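Long-range contacts in ABC transporter (Thermotoga maritima, PDB 1JI0), which binds ATP and probably hydrolyses it to power transport of branched-chain amino acids across the membrane: residues 33-38 and 191-196; 84-89 and 159-164. One frame throughout, in Å; residues are numbered along the deposited sequence.

Interaction 1. Residues 33-38 and 191-196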
# COMPACT_ATOMS: atom_id res chain seq x y z
N GLN A 33 11.14 -1.22 -5.42
CA GLN A 33 10.53 -2.55 -5.44
C GLN A 33 9.10 -2.56 -4.92
O GLN A 33 8.62 -1.58 -4.34
CB GLN A 33 11.35 -3.53 -4.60
CG GLN A 33 12.70 -3.92 -5.19
CD GLN A 33 13.41 -4.97 -4.36
OE1 GLN A 33 12.78 -5.71 -3.62
NE2 GLN A 33 14.73 -5.04 -4.50
N ILE A 34 8.42 -3.67 -5.16
CA ILE A 34 7.07 -3.86 -4.66
C ILE A 34 7.25 -4.98 -3.65
O ILE A 34 7.67 -6.08 -4.00
CB ILE A 34 6.08 -4.35 -5.75
CG1 ILE A 34 5.75 -3.21 -6.71
CG2 ILE A 34 4.81 -4.89 -5.08
CD1 ILE A 34 5.01 -3.69 -7.97
N VAL A 35 6.96 -4.69 -2.39
CA VAL A 35 7.07 -5.69 -1.34
C VAL A 35 5.66 -5.97 -0.84
O VAL A 35 4.88 -5.05 -0.67
CB VAL A 35 7.94 -5.20 -0.16
CG1 VAL A 35 7.80 -6.15 1.03
CG2 VAL A 35 9.39 -5.12 -0.59
N THR A 36 5.34 -7.23 -0.62
CA THR A 36 4.01 -7.53 -0.15
C THR A 36 4.00 -8.29 1.17
O THR A 36 4.87 -9.12 1.46
CB THR A 36 3.20 -8.32 -1.21
OG1 THR A 36 1.84 -8.46 -0.76
CG2 THR A 36 3.80 -9.71 -1.43
N LEU A 37 3.02 -7.96 1.99
CA LEU A 37 2.82 -8.60 3.28
C LEU A 37 1.49 -9.31 3.09
O LEU A 37 0.47 -8.68 2.82
CB LEU A 37 2.74 -7.52 4.36
CG LEU A 37 2.50 -7.90 5.81
CD1 LEU A 37 3.59 -8.86 6.31
CD2 LEU A 37 2.49 -6.61 6.64
N ILE A 38 1.52 -10.64 3.19
CA ILE A 38 0.31 -11.43 3.01
C ILE A 38 0.03 -12.27 4.25
O ILE A 38 0.91 -12.46 5.09
CB ILE A 38 0.43 -12.37 1.78
CG1 ILE A 38 1.56 -13.38 1.99
CG2 ILE A 38 0.70 -11.54 0.53
CD1 ILE A 38 1.70 -14.38 0.85
N THR A 191 8.18 3.09 -4.98
CA THR A 191 8.37 1.99 -4.04
C THR A 191 7.02 1.71 -3.41
O THR A 191 6.34 2.63 -2.95
CB THR A 191 9.39 2.37 -2.95
OG1 THR A 191 10.61 2.78 -3.57
CG2 THR A 191 9.65 1.19 -2.03
N ILE A 192 6.63 0.44 -3.37
CA ILE A 192 5.34 0.05 -2.83
C ILE A 192 5.37 -1.03 -1.76
O ILE A 192 6.14 -1.99 -1.86
CB ILE A 192 4.42 -0.47 -3.98
CG1 ILE A 192 4.18 0.64 -4.99
CG2 ILE A 192 3.10 -1.01 -3.41
CD1 ILE A 192 3.46 0.18 -6.25
N LEU A 193 4.53 -0.87 -0.74
CA LEU A 193 4.36 -1.87 0.32
C LEU A 193 2.89 -2.24 0.19
O LEU A 193 2.00 -1.45 0.48
CB LEU A 193 4.66 -1.31 1.72
CG LEU A 193 4.55 -2.38 2.83
CD1 LEU A 193 5.23 -3.65 2.41
CD2 LEU A 193 5.19 -1.91 4.12
N LEU A 194 2.65 -3.46 -0.29
CA LEU A 194 1.32 -3.96 -0.55
C LEU A 194 0.87 -5.04 0.43
O LEU A 194 1.52 -6.08 0.56
CB LEU A 194 1.28 -4.52 -1.98
CG LEU A 194 0.05 -5.24 -2.52
CD1 LEU A 194 -1.08 -4.22 -2.74
CD2 LEU A 194 0.40 -5.92 -3.84
N VAL A 195 -0.23 -4.78 1.13
CA VAL A 195 -0.80 -5.74 2.06
C VAL A 195 -2.01 -6.35 1.35
O VAL A 195 -2.87 -5.63 0.85
CB VAL A 195 -1.26 -5.06 3.36
CG1 VAL A 195 -2.13 -6.02 4.15
CG2 VAL A 195 -0.05 -4.65 4.20
N GLU A 196 -2.07 -7.68 1.29
CA GLU A 196 -3.16 -8.34 0.60
C GLU A 196 -3.59 -9.67 1.19
O GLU A 196 -2.81 -10.37 1.83
CB GLU A 196 -2.80 -8.56 -0.88
CG GLU A 196 -3.31 -7.49 -1.83
CD GLU A 196 -4.82 -7.52 -1.98
OE1 GLU A 196 -5.46 -8.44 -1.43
OE2 GLU A 196 -5.38 -6.63 -2.66
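Ile34 and Ile192 lie side by side on one face of a parallel strand pair, pointing the same way, with CG1 of Ile34 4.1 Å from CB of Ile192. Helix 172-187 covers Ile34 here, and further along the same face Leu194 packs under it too. On the other face Val35 and Leu193 cross obliquely. CD1 of Leu193 meets CG1 of Val35 at 3.8 Å and lies 3.4 Å from Val35 O. Next along, Leu37 and Val195 again run side by side, and CG2 of Val195 lies 4.0 Å from both CB and CD2 of Leu37. Helix 45-52, whose first turn belongs to the P-loop, covers this second face, and Val195 touches Lys45 of the ATP site.

The one side-chain hydrogen bond across the pair comes from Thr36. Its OG1 is anti to the backbone N (chi1 -173°), which sets the hydroxyl beside the neighbouring strand, where it donates to Leu194 O at 2.7 Å. OG1 stands 41° above the plane of that carbonyl, while Leu37 N approaches from the opposite face, 2.8 Å from Leu194 O. The two strand axes cross at -24°, the ordinary twist of a parallel pair. The carboxylate of Glu196 turns away to Ser167 and Asn198.

This is the middle of the nucleotide-binding domain's mixed sheet, among its parallel strands, where strand 34-38 runs into the P-loop. Two donors grip Leu194 O, whereas Glu196 O is buried without a partner in the model. Apart from Thr36, the side chains meet across the pair through apolar contacts, and the directional bonding is left to the backbone.

Interaction 2. Residues 84-89 and 159-164. With ATP (adenosine-5'-triphosphate), chain B.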
# COMPACT_ATOMS: atom_id res chain seq x y z
N ALA A 84 2.62 7.68 1.82
CA ALA A 84 1.20 7.72 1.47
C ALA A 84 0.54 6.38 1.76
O ALA A 84 1.10 5.32 1.47
CB ALA A 84 1.04 8.06 -0.01
N LEU A 85 -0.66 6.43 2.34
CA LEU A 85 -1.40 5.21 2.65
C LEU A 85 -2.79 5.21 2.04
O LEU A 85 -3.56 6.16 2.23
CB LEU A 85 -1.52 5.04 4.17
CG LEU A 85 -2.52 4.01 4.69
CD1 LEU A 85 -2.18 2.62 4.17
CD2 LEU A 85 -2.52 4.02 6.21
N VAL A 86 -3.11 4.16 1.29
CA VAL A 86 -4.43 3.99 0.69
C VAL A 86 -5.01 2.86 1.53
O VAL A 86 -4.80 1.68 1.23
CB VAL A 86 -4.36 3.56 -0.79
CG1 VAL A 86 -5.77 3.49 -1.37
CG2 VAL A 86 -3.53 4.55 -1.60
N PRO A 87 -5.74 3.21 2.60
CA PRO A 87 -6.38 2.27 3.53
C PRO A 87 -7.49 1.45 2.92
O PRO A 87 -7.88 1.66 1.78
CB PRO A 87 -6.89 3.20 4.62
CG PRO A 87 -7.36 4.37 3.81
CD PRO A 87 -6.22 4.58 2.84
N GLU A 88 -8.00 0.49 3.70
CA GLU A 88 -9.11 -0.35 3.26
C GLU A 88 -10.36 0.52 3.29
O GLU A 88 -10.45 1.46 4.08
CB GLU A 88 -9.30 -1.54 4.20
CG GLU A 88 -8.33 -2.69 3.99
CD GLU A 88 -8.61 -3.86 4.93
OE1 GLU A 88 -8.36 -3.72 6.15
OE2 GLU A 88 -9.08 -4.91 4.44
N GLY A 89 -11.32 0.20 2.42
CA GLY A 89 -12.55 0.97 2.40
C GLY A 89 -12.67 1.95 1.26
O GLY A 89 -13.59 2.76 1.24
N LYS A 159 6.92 8.87 -1.53
CA LYS A 159 8.27 8.33 -1.49
C LYS A 159 8.09 6.84 -1.17
O LYS A 159 8.97 6.02 -1.43
CB LYS A 159 9.11 9.01 -0.40
CG LYS A 159 9.52 10.43 -0.77
CD LYS A 159 10.44 11.03 0.27
CE LYS A 159 10.88 12.44 -0.14
NZ LYS A 159 11.88 12.99 0.83
N LEU A 160 6.93 6.53 -0.61
CA LEU A 160 6.56 5.16 -0.26
C LEU A 160 5.05 5.06 -0.37
O LEU A 160 4.32 5.76 0.35
CB LEU A 160 6.99 4.83 1.17
CG LEU A 160 7.12 3.37 1.62
CD1 LEU A 160 6.37 3.20 2.91
CD2 LEU A 160 6.62 2.39 0.57
N LEU A 161 4.56 4.21 -1.27
CA LEU A 161 3.12 4.04 -1.43
C LEU A 161 2.69 2.75 -0.74
O LEU A 161 3.12 1.66 -1.12
CB LEU A 161 2.75 3.99 -2.92
CG LEU A 161 1.29 3.70 -3.30
CD1 LEU A 161 0.37 4.78 -2.75
CD2 LEU A 161 1.15 3.63 -4.83
N MSE A 162 1.85 2.88 0.29
CA MSE A 162 1.35 1.73 1.02
C MSE A 162 -0.11 1.53 0.65
O MSE A 162 -0.86 2.51 0.51
CB MSE A 162 1.48 1.95 2.53
CG MSE A 162 2.91 2.27 2.98
SE MSE A 162 3.20 2.11 4.88
CE MSE A 162 3.73 0.28 4.95
N MSE A 163 -0.52 0.28 0.46
CA MSE A 163 -1.88 -0.03 0.06
C MSE A 163 -2.41 -1.22 0.87
O MSE A 163 -1.76 -2.26 0.94
CB MSE A 163 -1.93 -0.35 -1.43
CG MSE A 163 -1.30 0.72 -2.32
SE MSE A 163 -1.37 0.24 -4.22
CE MSE A 163 0.49 0.33 -4.64
N ASP A 164 -3.58 -1.05 1.47
CA ASP A 164 -4.17 -2.10 2.28
C ASP A 164 -5.32 -2.75 1.51
O ASP A 164 -6.37 -2.13 1.30
CB ASP A 164 -4.68 -1.53 3.62
CG ASP A 164 -5.00 -2.62 4.64
OD1 ASP A 164 -4.91 -3.82 4.31
OD2 ASP A 164 -5.35 -2.28 5.78
PG ATP B . -7.44 -6.14 7.50
O1G ATP B . -8.66 -6.62 6.83
O2G ATP B . -6.29 -5.90 6.60
O3G ATP B . -7.71 -5.08 8.54
PB ATP B . -5.53 -7.69 9.12
O1B ATP B . -5.19 -9.15 9.05
O2B ATP B . -4.55 -6.73 8.64
O3B ATP B . -6.93 -7.44 8.31
PA ATP B . -5.64 -6.40 11.75
O1A ATP B . -6.12 -5.06 11.39
O2A ATP B . -4.24 -6.52 12.24
O3A ATP B . -5.97 -7.42 10.57
O5' ATP B . -6.61 -6.97 12.83
C5' ATP B . -6.43 -8.29 13.35
C4' ATP B . -5.92 -8.27 14.75
O4' ATP B . -6.97 -7.68 15.58
C3' ATP B . -5.71 -9.65 15.31
O3' ATP B . -4.42 -9.72 15.94
C2' ATP B . -6.86 -9.83 16.27
O2' ATP B . -6.57 -10.69 17.36
C1' ATP B . -7.03 -8.40 16.81
N9 ATP B . -8.33 -8.09 17.51
C8 ATP B . -9.06 -6.92 17.46
N7 ATP B . -10.15 -6.91 18.17
C5 ATP B . -10.15 -8.17 18.76
C6 ATP B . -11.05 -8.81 19.66
N6 ATP B . -12.13 -8.19 20.10
N1 ATP B . -10.78 -10.08 20.07
C2 ATP B . -9.68 -10.70 19.62
N3 ATP B . -8.75 -10.21 18.77
C4 ATP B . -9.05 -8.91 18.37
O HOH W 1 -6.11 -0.01 -0.65
O HOH W 2 -5.85 0.28 5.84
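Ala84 and Val86 each bond in both directions to strand 160-164, in parallel register, through Leu160 O, Met162 N and O, and Asp164 N. In sequence and position, strand 160-164 matches the Walker B strand of ABC ATPases and Glu88 the Q-loop position. On one face CG2 of Val86 touches CD1 of Leu161 at 4.1 Å, beneath helix 142-154. On the other, CD1 of Leu85 touches CB of selenomethionine Met162 at 4.1 Å, and helix 45-52 packs over both residues.

Past the end of strand 83-86 the contact turns polar. CG of Glu88 lies against the carboxylate of Asp164, 3.4 Å from its CG. OE1 of Glu88 and OD2 of Asp164, both acceptors, are also 3.4 Å apart, though the modelled position of the Glu88 carboxylate against the gamma phosphate is doubtful. OG1 of Thr46, in the P-loop, is hydrogen-bonded to Asp164 OD2. Both acids line the ATP pocket, with Asp164 OD1 3.4 Å from O2G of the terminal phosphate. A water bridges the segments, accepting from Glu88 N at 3.0 Å and donating to Asp164 OD2 at 2.6 Å.

Overall arrangement
Both interactions are buried pairings in one sheet, and strands 192-196 and 160-164 are neighbours in it, probably hydrogen-bonded through Thr191 O to Leu161 N and Leu193 N to Leu161 O. Together they give the order 83-86, 160-164, 192-196, 34-38, with interaction 2 nested in the chain loop that interaction 1 closes. Interaction 1 sits inside the sheet and is largely apolar beyond its backbone bonds. Interaction 2 includes strand 83-86, outermost within this chain, and ends in two acids facing the terminal phosphate of ATP, with water joining the segments beside them. Helix 45-52 packs on both.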